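Long-range contacts in quinoline 2-oxidoreductase large subunit (Pseudomonas putida, PDB 1T3Q), which forms the molybdenum- and pterin cytosine dinucleotide-binding subunit of a molybdenum hydroxylase that probably oxidises quinoline at carbon 2: residues 94-99 with 325-330; 142-147 with 155-160; 318-323 with 358-363; 336-341 with 477-482. All blocks are in the same frame, centred on the assembly; numbering follows the deposited sequence.

Interaction 1. Residues 94-99 with 325-330; sequences EGFQTT and AYNNLP
The loop that leads into strand 99-101, within the hammerhead region, meets the loop leaving strand 312-322 of the molybdopterin-binding region where Thr99 faces Asn327. The backbone N of Asn327 donates to Thr99 OG1 at 3.0 Å with an N-H...O angle of 154°. With chi1 at 58°, OG1 sits between the backbone N and the carbonyl carbon of its own residue, facing the 325-330 loop. The two side chains cross at about a right angle, and Asn327 CB comes within 3.2 Å of OG1. A water clips the same corner from another direction: it lies 2.6 Å from Thr99 OG1 and 3.0 Å from Asn327 O, to which it can donate. One hydroxyl therefore ties down both an N-H and a carbonyl of Asn327, the latter through the water.

Both segments are irregular here, apart from Thr99, which begins strand 99-101 and bonds through its backbone to Ala89 in strand 87-89. Between these two loops the direct bond is from backbone to side chain; next to it, Gln97 bonds through its backbone to Val166 of strand 165-170. Phe96 adds the apolar part. Its ring and the Asn327 amide meet tip to tip, with CZ of Phe96 3.5 Å from CG of Asn327 and the two planes 35° apart. Val166 and Ser167 of strand 165-170 also touch the Phe96 ring. At the other end of the contact, Tyr326 passes its CB 4.1 Å from Thr99 OG1, while its hydroxyl is hydrogen-bonded to Glu114 and Arg110.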
# COMPACT_ATOMS: atom_id res chain seq x y z
N GLU B 94 21.38 -18.82 -34.54
CA GLU B 94 22.34 -19.88 -34.81
C GLU B 94 23.74 -19.58 -34.28
O GLU B 94 24.34 -18.55 -34.60
CB GLU B 94 22.42 -20.15 -36.32
CG GLU B 94 23.32 -21.33 -36.68
CD GLU B 94 23.54 -21.48 -38.17
OE1 GLU B 94 24.20 -22.46 -38.58
OE2 GLU B 94 23.05 -20.62 -38.94
N GLY B 95 24.26 -20.49 -33.46
CA GLY B 95 25.59 -20.32 -32.90
C GLY B 95 25.67 -19.48 -31.64
O GLY B 95 26.74 -19.31 -31.07
N PHE B 96 24.53 -18.94 -31.20
CA PHE B 96 24.52 -18.11 -30.00
C PHE B 96 24.85 -18.93 -28.77
O PHE B 96 24.31 -20.01 -28.58
CB PHE B 96 23.15 -17.46 -29.81
CG PHE B 96 23.10 -16.48 -28.66
CD1 PHE B 96 23.55 -15.18 -28.83
CD2 PHE B 96 22.63 -16.88 -27.41
CE1 PHE B 96 23.54 -14.27 -27.76
CE2 PHE B 96 22.62 -15.99 -26.34
CZ PHE B 96 23.07 -14.68 -26.52
N GLN B 97 25.74 -18.41 -27.92
CA GLN B 97 26.11 -19.10 -26.70
C GLN B 97 25.33 -18.60 -25.49
O GLN B 97 25.48 -17.45 -25.07
CB GLN B 97 27.61 -18.95 -26.43
CG GLN B 97 28.51 -19.72 -27.38
CD GLN B 97 29.89 -19.93 -26.81
OE1 GLN B 97 30.82 -19.16 -27.08
NE2 GLN B 97 30.03 -20.96 -25.99
N THR B 98 24.48 -19.47 -24.95
CA THR B 98 23.68 -19.14 -23.79
C THR B 98 24.58 -18.93 -22.58
O THR B 98 25.63 -19.55 -22.47
CB THR B 98 22.70 -20.28 -23.44
OG1 THR B 98 21.73 -20.41 -24.48
CG2 THR B 98 22.01 -20.02 -22.12
N THR B 99 24.18 -18.04 -21.68
CA THR B 99 24.95 -17.83 -20.47
C THR B 99 23.97 -17.90 -19.31
O THR B 99 22.78 -17.63 -19.47
CB THR B 99 25.67 -16.46 -20.42
OG1 THR B 99 24.71 -15.40 -20.55
CG2 THR B 99 26.71 -16.35 -21.52
N ALA B 325 31.16 -10.27 -19.19
CA ALA B 325 31.17 -11.66 -18.74
C ALA B 325 29.96 -12.53 -19.03
O ALA B 325 30.10 -13.75 -19.16
CB ALA B 325 31.47 -11.70 -17.24
N TYR B 326 28.78 -11.92 -19.11
CA TYR B 326 27.54 -12.67 -19.36
C TYR B 326 26.63 -11.92 -20.32
O TYR B 326 26.91 -10.78 -20.71
CB TYR B 326 26.76 -12.85 -18.06
CG TYR B 326 27.55 -13.40 -16.89
CD1 TYR B 326 27.82 -14.77 -16.78
CD2 TYR B 326 28.02 -12.55 -15.89
CE1 TYR B 326 28.54 -15.27 -15.69
CE2 TYR B 326 28.75 -13.05 -14.80
CZ TYR B 326 29.00 -14.41 -14.71
OH TYR B 326 29.71 -14.91 -13.64
N ASN B 327 25.54 -12.57 -20.70
CA ASN B 327 24.54 -11.95 -21.56
C ASN B 327 23.53 -11.36 -20.59
O ASN B 327 23.08 -12.04 -19.67
CB ASN B 327 23.81 -12.99 -22.41
CG ASN B 327 24.63 -13.49 -23.58
OD1 ASN B 327 25.01 -14.67 -23.62
ND2 ASN B 327 24.90 -12.62 -24.53
N ASN B 328 23.18 -10.09 -20.78
CA ASN B 328 22.18 -9.47 -19.93
C ASN B 328 20.85 -10.08 -20.37
O ASN B 328 20.73 -10.58 -21.49
CB ASN B 328 22.11 -7.96 -20.19
CG ASN B 328 21.63 -7.64 -21.60
OD1 ASN B 328 22.42 -7.33 -22.49
ND2 ASN B 328 20.33 -7.74 -21.81
N LEU B 329 19.86 -10.06 -19.49
CA LEU B 329 18.53 -10.56 -19.82
C LEU B 329 17.67 -9.30 -19.85
O LEU B 329 17.71 -8.51 -18.91
CB LEU B 329 18.03 -11.51 -18.73
CG LEU B 329 17.20 -12.77 -19.05
CD1 LEU B 329 15.96 -12.78 -18.18
CD2 LEU B 329 16.84 -12.86 -20.52
N PRO B 330 16.82 -9.13 -20.88
CA PRO B 330 16.58 -10.02 -22.02
C PRO B 330 17.25 -9.71 -23.36
O PRO B 330 17.08 -10.47 -24.31
CB PRO B 330 15.07 -9.95 -22.16
CG PRO B 330 14.84 -8.45 -21.98
CD PRO B 330 15.78 -8.07 -20.82
O HOH W 1 23.32 -14.75 -18.43

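Interaction 2. Residues 142-147 with 155-160; sequences PAVTGI and ARANDT
Val144 holds CG1 anti to its backbone N (chi1 177°), which leaves CG2 beside that nitrogen and turned against Ala155 and Ala157. The two segments are the loops at either end of helix 147-152: 142-147 comes down from strand 135-140 and enters the helix through Gly146 at its N-cap, and 155-160 carries the chain onward to strand 165-170. The contact brings these two flanking loops together. It is apolar side-chain packing, with no direct hydrogen bond across.

CG2 of Val144 is the atom that does most of the touching. It rests 3.8 Å from CB of Ala157 and 4.1 Å from CB of Ala155, and between them it presses on backbone, 3.3 Å from Ala157 N and 3.5 Å from Ala155 O. Those polar atoms are satisfied from another quarter, since the amide of Asn164 accepts from Ala157 N and donates to Ala155 O. Asn363 does a similar service across the gap, accepting from Val144 N and donating to Ala157 O, so that one side chain staples the two loops together. Toward solvent, the methyl of Ala155 also leans on Pro142, CB to CB at 4.2 Å. Pro142 O, which bonds to His54, lies 4.0 Å from Ala155 CB. At the inner end, the branch point itself makes contact, with Val144 CB 3.9 Å from Ala157 CB.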
# COMPACT_ATOMS: atom_id res chain seq x y z
N PRO B 142 44.05 -15.17 -15.19
CA PRO B 142 44.21 -14.30 -16.35
C PRO B 142 42.82 -13.89 -16.83
O PRO B 142 41.93 -14.72 -16.98
CB PRO B 142 44.95 -15.18 -17.35
CG PRO B 142 44.52 -16.57 -16.96
CD PRO B 142 44.59 -16.52 -15.46
N ALA B 143 42.64 -12.59 -17.07
CA ALA B 143 41.35 -12.08 -17.50
C ALA B 143 41.38 -11.60 -18.94
O ALA B 143 42.44 -11.29 -19.49
CB ALA B 143 40.92 -10.94 -16.59
N VAL B 144 40.20 -11.55 -19.55
CA VAL B 144 40.06 -11.07 -20.92
C VAL B 144 39.70 -9.60 -20.74
O VAL B 144 38.61 -9.26 -20.29
CB VAL B 144 38.93 -11.80 -21.66
CG1 VAL B 144 38.77 -11.22 -23.06
CG2 VAL B 144 39.25 -13.29 -21.74
N THR B 145 40.64 -8.73 -21.10
CA THR B 145 40.48 -7.29 -20.91
C THR B 145 39.95 -6.48 -22.08
O THR B 145 39.79 -5.27 -21.96
CB THR B 145 41.81 -6.68 -20.46
OG1 THR B 145 42.80 -6.96 -21.46
CG2 THR B 145 42.26 -7.30 -19.14
N GLY B 146 39.67 -7.14 -23.20
CA GLY B 146 39.17 -6.41 -24.35
C GLY B 146 38.91 -7.29 -25.55
O GLY B 146 39.20 -8.49 -25.54
N ILE B 147 38.35 -6.68 -26.59
CA ILE B 147 38.02 -7.39 -27.82
C ILE B 147 39.22 -8.09 -28.45
O ILE B 147 39.11 -9.23 -28.89
CB ILE B 147 37.40 -6.41 -28.84
CG1 ILE B 147 36.00 -6.00 -28.37
CG2 ILE B 147 37.35 -7.04 -30.22
CD1 ILE B 147 35.36 -4.91 -29.21
N ALA B 155 43.35 -16.68 -22.80
CA ALA B 155 42.41 -16.62 -21.68
C ALA B 155 40.95 -16.66 -22.14
O ALA B 155 40.60 -16.16 -23.21
CB ALA B 155 42.66 -15.36 -20.86
N ARG B 156 40.11 -17.27 -21.31
CA ARG B 156 38.68 -17.38 -21.59
C ARG B 156 37.94 -16.61 -20.48
O ARG B 156 38.12 -16.89 -19.30
CB ARG B 156 38.25 -18.85 -21.59
CG ARG B 156 36.81 -19.08 -22.05
CD ARG B 156 36.49 -20.57 -22.22
NE ARG B 156 37.33 -21.21 -23.23
CZ ARG B 156 37.12 -22.42 -23.74
NH1 ARG B 156 37.95 -22.91 -24.65
NH2 ARG B 156 36.08 -23.14 -23.35
N ALA B 157 37.13 -15.63 -20.88
CA ALA B 157 36.39 -14.80 -19.92
C ALA B 157 35.42 -15.58 -19.05
O ALA B 157 35.41 -15.43 -17.83
CB ALA B 157 35.65 -13.69 -20.66
N ASN B 158 34.59 -16.40 -19.69
CA ASN B 158 33.58 -17.18 -18.99
C ASN B 158 33.84 -18.67 -19.25
O ASN B 158 33.59 -19.16 -20.35
CB ASN B 158 32.20 -16.75 -19.49
CG ASN B 158 31.06 -17.38 -18.71
OD1 ASN B 158 30.02 -16.75 -18.51
ND2 ASN B 158 31.24 -18.62 -18.29
N ASP B 159 34.33 -19.37 -18.24
CA ASP B 159 34.65 -20.79 -18.38
C ASP B 159 33.51 -21.75 -18.68
O ASP B 159 33.75 -22.92 -18.97
CB ASP B 159 35.42 -21.30 -17.14
CG ASP B 159 34.65 -21.12 -15.85
OD1 ASP B 159 33.41 -21.23 -15.86
OD2 ASP B 159 35.30 -20.89 -14.81
N THR B 160 32.27 -21.28 -18.62
CA THR B 160 31.14 -22.15 -18.92
C THR B 160 30.87 -22.11 -20.43
O THR B 160 30.02 -22.83 -20.93
CB THR B 160 29.84 -21.70 -18.21
OG1 THR B 160 29.41 -20.44 -18.74
CG2 THR B 160 30.07 -21.57 -16.71

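Interaction 3. Residues 318-323 with 358-363; sequences RSITDG and IAVATN. With SO4 (sulfate ion), chain K.
Ile320 and Ile358 stand side by side and point the same way, with CG1 of Ile320 4.1 Å from CD1 of Ile358. Arg318 crosses Ile358 at a slant, bringing NH1 to 3.4 Å from its CD1. At its edge, in plane, the guanidinium takes one oxygen of a sulfate, probably left from the crystallisation liquor and also bound by Arg168, with both NH1 and NH2, the shorter bond being NH2 to O3 at 2.6 Å.

Beneath these side chains, strands 312-322 and 352-360 run parallel, joined through helix 337-342 as a beta-alpha-beta unit. Thr321 bonds to strand 352-360 through both its N and its O: N to Ile358 O at 2.7 Å, O to Val360 N at 3.1 Å. Ile320, Asp322, Ile358 and Val360 share the face on which helix 147-152 packs.

Further along, Asp322 and Thr362 cross at about a right angle. Thr362 OG1 donates to Asp322 OD1 at 2.6 Å, on the syn side but 33° out of the carboxylate plane. The carboxylate also makes salt bridges, OD1 to Arg195 and OD2 to Lys364. An alanine in place of Asp322 would probably leave the charges of Arg195 and Lys364 without this mate and the Thr362 hydroxyl without its acceptor.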
# COMPACT_ATOMS: atom_id res chain seq x y z
N ARG B 318 32.54 -4.54 -40.35
CA ARG B 318 32.89 -5.62 -39.43
C ARG B 318 32.64 -4.99 -38.07
O ARG B 318 33.35 -4.07 -37.65
CB ARG B 318 34.37 -5.98 -39.60
CG ARG B 318 34.93 -6.96 -38.57
CD ARG B 318 36.41 -7.20 -38.85
NE ARG B 318 37.11 -7.84 -37.75
CZ ARG B 318 36.97 -9.12 -37.41
NH1 ARG B 318 36.15 -9.91 -38.09
NH2 ARG B 318 37.66 -9.61 -36.38
N SER B 319 31.61 -5.46 -37.39
CA SER B 319 31.23 -4.91 -36.09
C SER B 319 31.50 -5.89 -34.95
O SER B 319 31.06 -7.03 -34.99
CB SER B 319 29.74 -4.55 -36.13
OG SER B 319 29.34 -3.87 -34.95
N ILE B 320 32.22 -5.42 -33.93
CA ILE B 320 32.54 -6.27 -32.79
C ILE B 320 32.11 -5.58 -31.50
O ILE B 320 32.38 -4.40 -31.29
CB ILE B 320 34.05 -6.55 -32.70
CG1 ILE B 320 34.57 -7.05 -34.06
CG2 ILE B 320 34.32 -7.60 -31.63
CD1 ILE B 320 36.08 -7.10 -34.16
N THR B 321 31.45 -6.34 -30.63
CA THR B 321 30.96 -5.83 -29.36
C THR B 321 31.71 -6.40 -28.16
O THR B 321 31.95 -7.61 -28.10
CB THR B 321 29.45 -6.16 -29.18
OG1 THR B 321 28.68 -5.47 -30.16
CG2 THR B 321 28.97 -5.77 -27.79
N ASP B 322 32.08 -5.53 -27.23
CA ASP B 322 32.75 -5.96 -26.00
C ASP B 322 31.55 -6.27 -25.11
O ASP B 322 30.95 -5.36 -24.53
CB ASP B 322 33.58 -4.82 -25.40
CG ASP B 322 34.34 -5.25 -24.16
OD1 ASP B 322 33.70 -5.77 -23.22
OD2 ASP B 322 35.58 -5.06 -24.13
N GLY B 323 31.19 -7.55 -25.01
CA GLY B 323 30.01 -7.93 -24.26
C GLY B 323 30.04 -8.16 -22.77
O GLY B 323 28.99 -8.30 -22.15
N ILE B 358 30.02 -9.55 -34.43
CA ILE B 358 30.70 -10.43 -33.48
C ILE B 358 30.56 -9.90 -32.06
O ILE B 358 30.86 -8.73 -31.79
CB ILE B 358 32.22 -10.52 -33.79
CG1 ILE B 358 32.44 -10.92 -35.25
CG2 ILE B 358 32.88 -11.54 -32.86
CD1 ILE B 358 33.88 -10.77 -35.70
N ALA B 359 30.09 -10.76 -31.15
CA ALA B 359 29.94 -10.39 -29.75
C ALA B 359 30.90 -11.27 -28.96
O ALA B 359 30.81 -12.49 -29.04
CB ALA B 359 28.50 -10.63 -29.29
N VAL B 360 31.81 -10.66 -28.22
CA VAL B 360 32.77 -11.44 -27.44
C VAL B 360 32.66 -11.18 -25.95
O VAL B 360 32.40 -10.06 -25.51
CB VAL B 360 34.23 -11.16 -27.87
CG1 VAL B 360 34.42 -11.56 -29.32
CG2 VAL B 360 34.56 -9.68 -27.67
N ALA B 361 32.87 -12.24 -25.18
CA ALA B 361 32.83 -12.15 -23.74
C ALA B 361 34.15 -11.60 -23.23
O ALA B 361 35.22 -11.96 -23.73
CB ALA B 361 32.55 -13.52 -23.13
N THR B 362 34.07 -10.72 -22.23
CA THR B 362 35.25 -10.13 -21.63
C THR B 362 34.97 -10.12 -20.13
O THR B 362 33.82 -10.26 -19.71
CB THR B 362 35.47 -8.67 -22.10
OG1 THR B 362 34.31 -7.89 -21.77
CG2 THR B 362 35.70 -8.62 -23.60
N ASN B 363 36.01 -9.98 -19.32
CA ASN B 363 35.80 -9.96 -17.88
C ASN B 363 35.46 -8.56 -17.39
O ASN B 363 36.25 -7.90 -16.72
CB ASN B 363 37.03 -10.53 -17.17
CG ASN B 363 37.17 -12.03 -17.38
OD1 ASN B 363 38.10 -12.49 -18.04
ND2 ASN B 363 36.23 -12.80 -16.84
S SO4 K . 38.20 -13.29 -36.55
O1 SO4 K . 38.11 -14.02 -37.83
O2 SO4 K . 39.56 -12.74 -36.39
O3 SO4 K . 37.23 -12.18 -36.56
O4 SO4 K . 37.90 -14.20 -35.43

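Interaction 4. Residues 336-341 with 477-482; sequences ESHVGN and LGTPTT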
# COMPACT_ATOMS: atom_id res chain seq x y z
N GLU B 336 24.02 -4.78 -29.08
CA GLU B 336 24.87 -3.82 -29.77
C GLU B 336 25.09 -4.13 -31.26
O GLU B 336 24.24 -3.80 -32.09
CB GLU B 336 26.21 -3.67 -29.05
CG GLU B 336 26.12 -2.84 -27.76
CD GLU B 336 25.93 -1.35 -28.03
OE1 GLU B 336 25.41 -0.64 -27.15
OE2 GLU B 336 26.32 -0.89 -29.13
N SER B 337 26.21 -4.76 -31.59
CA SER B 337 26.53 -5.08 -32.98
C SER B 337 25.47 -5.82 -33.80
O SER B 337 25.19 -5.46 -34.94
CB SER B 337 27.85 -5.87 -33.05
OG SER B 337 28.95 -5.05 -32.73
N HIS B 338 24.89 -6.87 -33.21
CA HIS B 338 23.90 -7.67 -33.92
C HIS B 338 22.72 -6.85 -34.44
O HIS B 338 22.48 -6.81 -35.65
CB HIS B 338 23.41 -8.80 -33.01
CG HIS B 338 22.64 -9.86 -33.73
ND1 HIS B 338 21.28 -9.77 -33.95
CD2 HIS B 338 23.03 -11.03 -34.28
CE1 HIS B 338 20.87 -10.84 -34.61
NE2 HIS B 338 21.92 -11.62 -34.82
N VAL B 339 21.99 -6.18 -33.55
CA VAL B 339 20.86 -5.39 -34.01
C VAL B 339 21.32 -4.16 -34.79
O VAL B 339 20.60 -3.66 -35.66
CB VAL B 339 19.96 -4.94 -32.83
CG1 VAL B 339 19.37 -6.16 -32.15
CG2 VAL B 339 20.76 -4.09 -31.85
N GLY B 340 22.53 -3.70 -34.49
CA GLY B 340 23.08 -2.54 -35.19
C GLY B 340 23.30 -2.80 -36.67
O GLY B 340 22.93 -1.99 -37.52
N ASN B 341 23.93 -3.94 -36.99
CA ASN B 341 24.19 -4.27 -38.38
C ASN B 341 22.92 -4.49 -39.19
O ASN B 341 22.92 -4.32 -40.41
CB ASN B 341 25.09 -5.51 -38.48
CG ASN B 341 26.56 -5.18 -38.32
OD1 ASN B 341 27.43 -5.98 -38.68
ND2 ASN B 341 26.85 -4.01 -37.77
N LEU B 477 15.15 -7.71 -36.85
CA LEU B 477 16.44 -7.47 -36.21
C LEU B 477 17.26 -8.74 -35.98
O LEU B 477 18.39 -8.67 -35.52
CB LEU B 477 16.24 -6.75 -34.87
CG LEU B 477 15.71 -5.32 -34.92
CD1 LEU B 477 15.56 -4.78 -33.50
CD2 LEU B 477 16.67 -4.45 -35.72
N GLY B 478 16.68 -9.89 -36.29
CA GLY B 478 17.41 -11.14 -36.11
C GLY B 478 17.42 -11.67 -34.69
O GLY B 478 18.24 -12.51 -34.34
N THR B 479 16.50 -11.17 -33.87
CA THR B 479 16.38 -11.61 -32.49
C THR B 479 14.93 -12.03 -32.29
O THR B 479 14.18 -11.40 -31.55
CB THR B 479 16.73 -10.48 -31.50
OG1 THR B 479 15.86 -9.37 -31.71
CG2 THR B 479 18.18 -10.03 -31.69
N PRO B 480 14.51 -13.11 -32.98
CA PRO B 480 13.14 -13.61 -32.90
C PRO B 480 12.57 -13.69 -31.50
O PRO B 480 13.13 -14.33 -30.60
CB PRO B 480 13.23 -14.98 -33.60
CG PRO B 480 14.68 -15.34 -33.52
CD PRO B 480 15.37 -14.03 -33.75
N THR B 481 11.45 -13.01 -31.31
CA THR B 481 10.76 -12.96 -30.03
C THR B 481 9.33 -12.51 -30.27
O THR B 481 9.09 -11.53 -30.98
CB THR B 481 11.42 -11.92 -29.09
OG1 THR B 481 12.83 -12.14 -29.02
CG2 THR B 481 10.82 -12.01 -27.70
N THR B 482 8.37 -13.22 -29.69
CA THR B 482 6.97 -12.85 -29.81
C THR B 482 6.66 -11.94 -28.62
O THR B 482 6.98 -12.28 -27.48
CB THR B 482 6.04 -14.08 -29.74
OG1 THR B 482 6.12 -14.81 -30.97
CG2 THR B 482 4.59 -13.65 -29.52
O HOH W 2 19.90 -13.69 -36.47
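Val339, Leu477 and His338 make most of this contact, in which the first turn of helix 337-342 packs against the end of helix 471-476. Val339 and Leu477 form the apolar half: CG1 of Val339 lies 4.2 Å from CB of Leu477, and CD2 of Leu477 reaches to 4.0 Å from Val339 O. CG1 of Val339 also meets the methyl CG2 of Thr479 at 4.1 Å.

His338 supplies the polar half. CG is anti to the backbone N (chi1 -167°), which carries the ring toward the turn; there CE1 of His338 lies 3.1 Å from Gly478 O and 3.4 Å from Leu477 O, the latter near the ring plane. Gly478 ends helix 471-476 in a Schellman motif with positive phi (81°), and a CB on it would run into His338 CE1. A water donates to Gly478 O; the same water oxygen lies 3.3 Å from His338 NE2, a weak bond. The Thr479 and His338 side chains slide past each other in opposite directions, CG2 of Thr479 3.8 Å from ND1 of His338.

An alanine in place of His338 would probably open a gap beside Gly478 and Thr479 and leave the water without its imidazole partner. Two carbonyl oxygens at the C-terminal end of a helix lie close to CE1 and would probably polarise its C-H.

In the fold
Interactions 1, 2 and 3 are contiguous. Interactions 2 and 3 have centres 11 Å apart and share Asn363, whose OD1 is 2.8 Å from Val144 N; well away from it, Ile147 packs on Ile320. Interaction 1 meets interaction 2 where Tyr326 packs on Asn158, and interaction 3 where Ala325 CB lies 3.7 Å from Thr362 O. Interaction 4 attaches on the other face of the parallel strand pair: Ser337 OG is 2.5 Å from Ser319 OG and 2.6 Å from Thr321 OG1, tying helix 337-342 to strand 312-322. Its Val339 side chain is about 10 Å from the dioxosulfidomolybdenum ion.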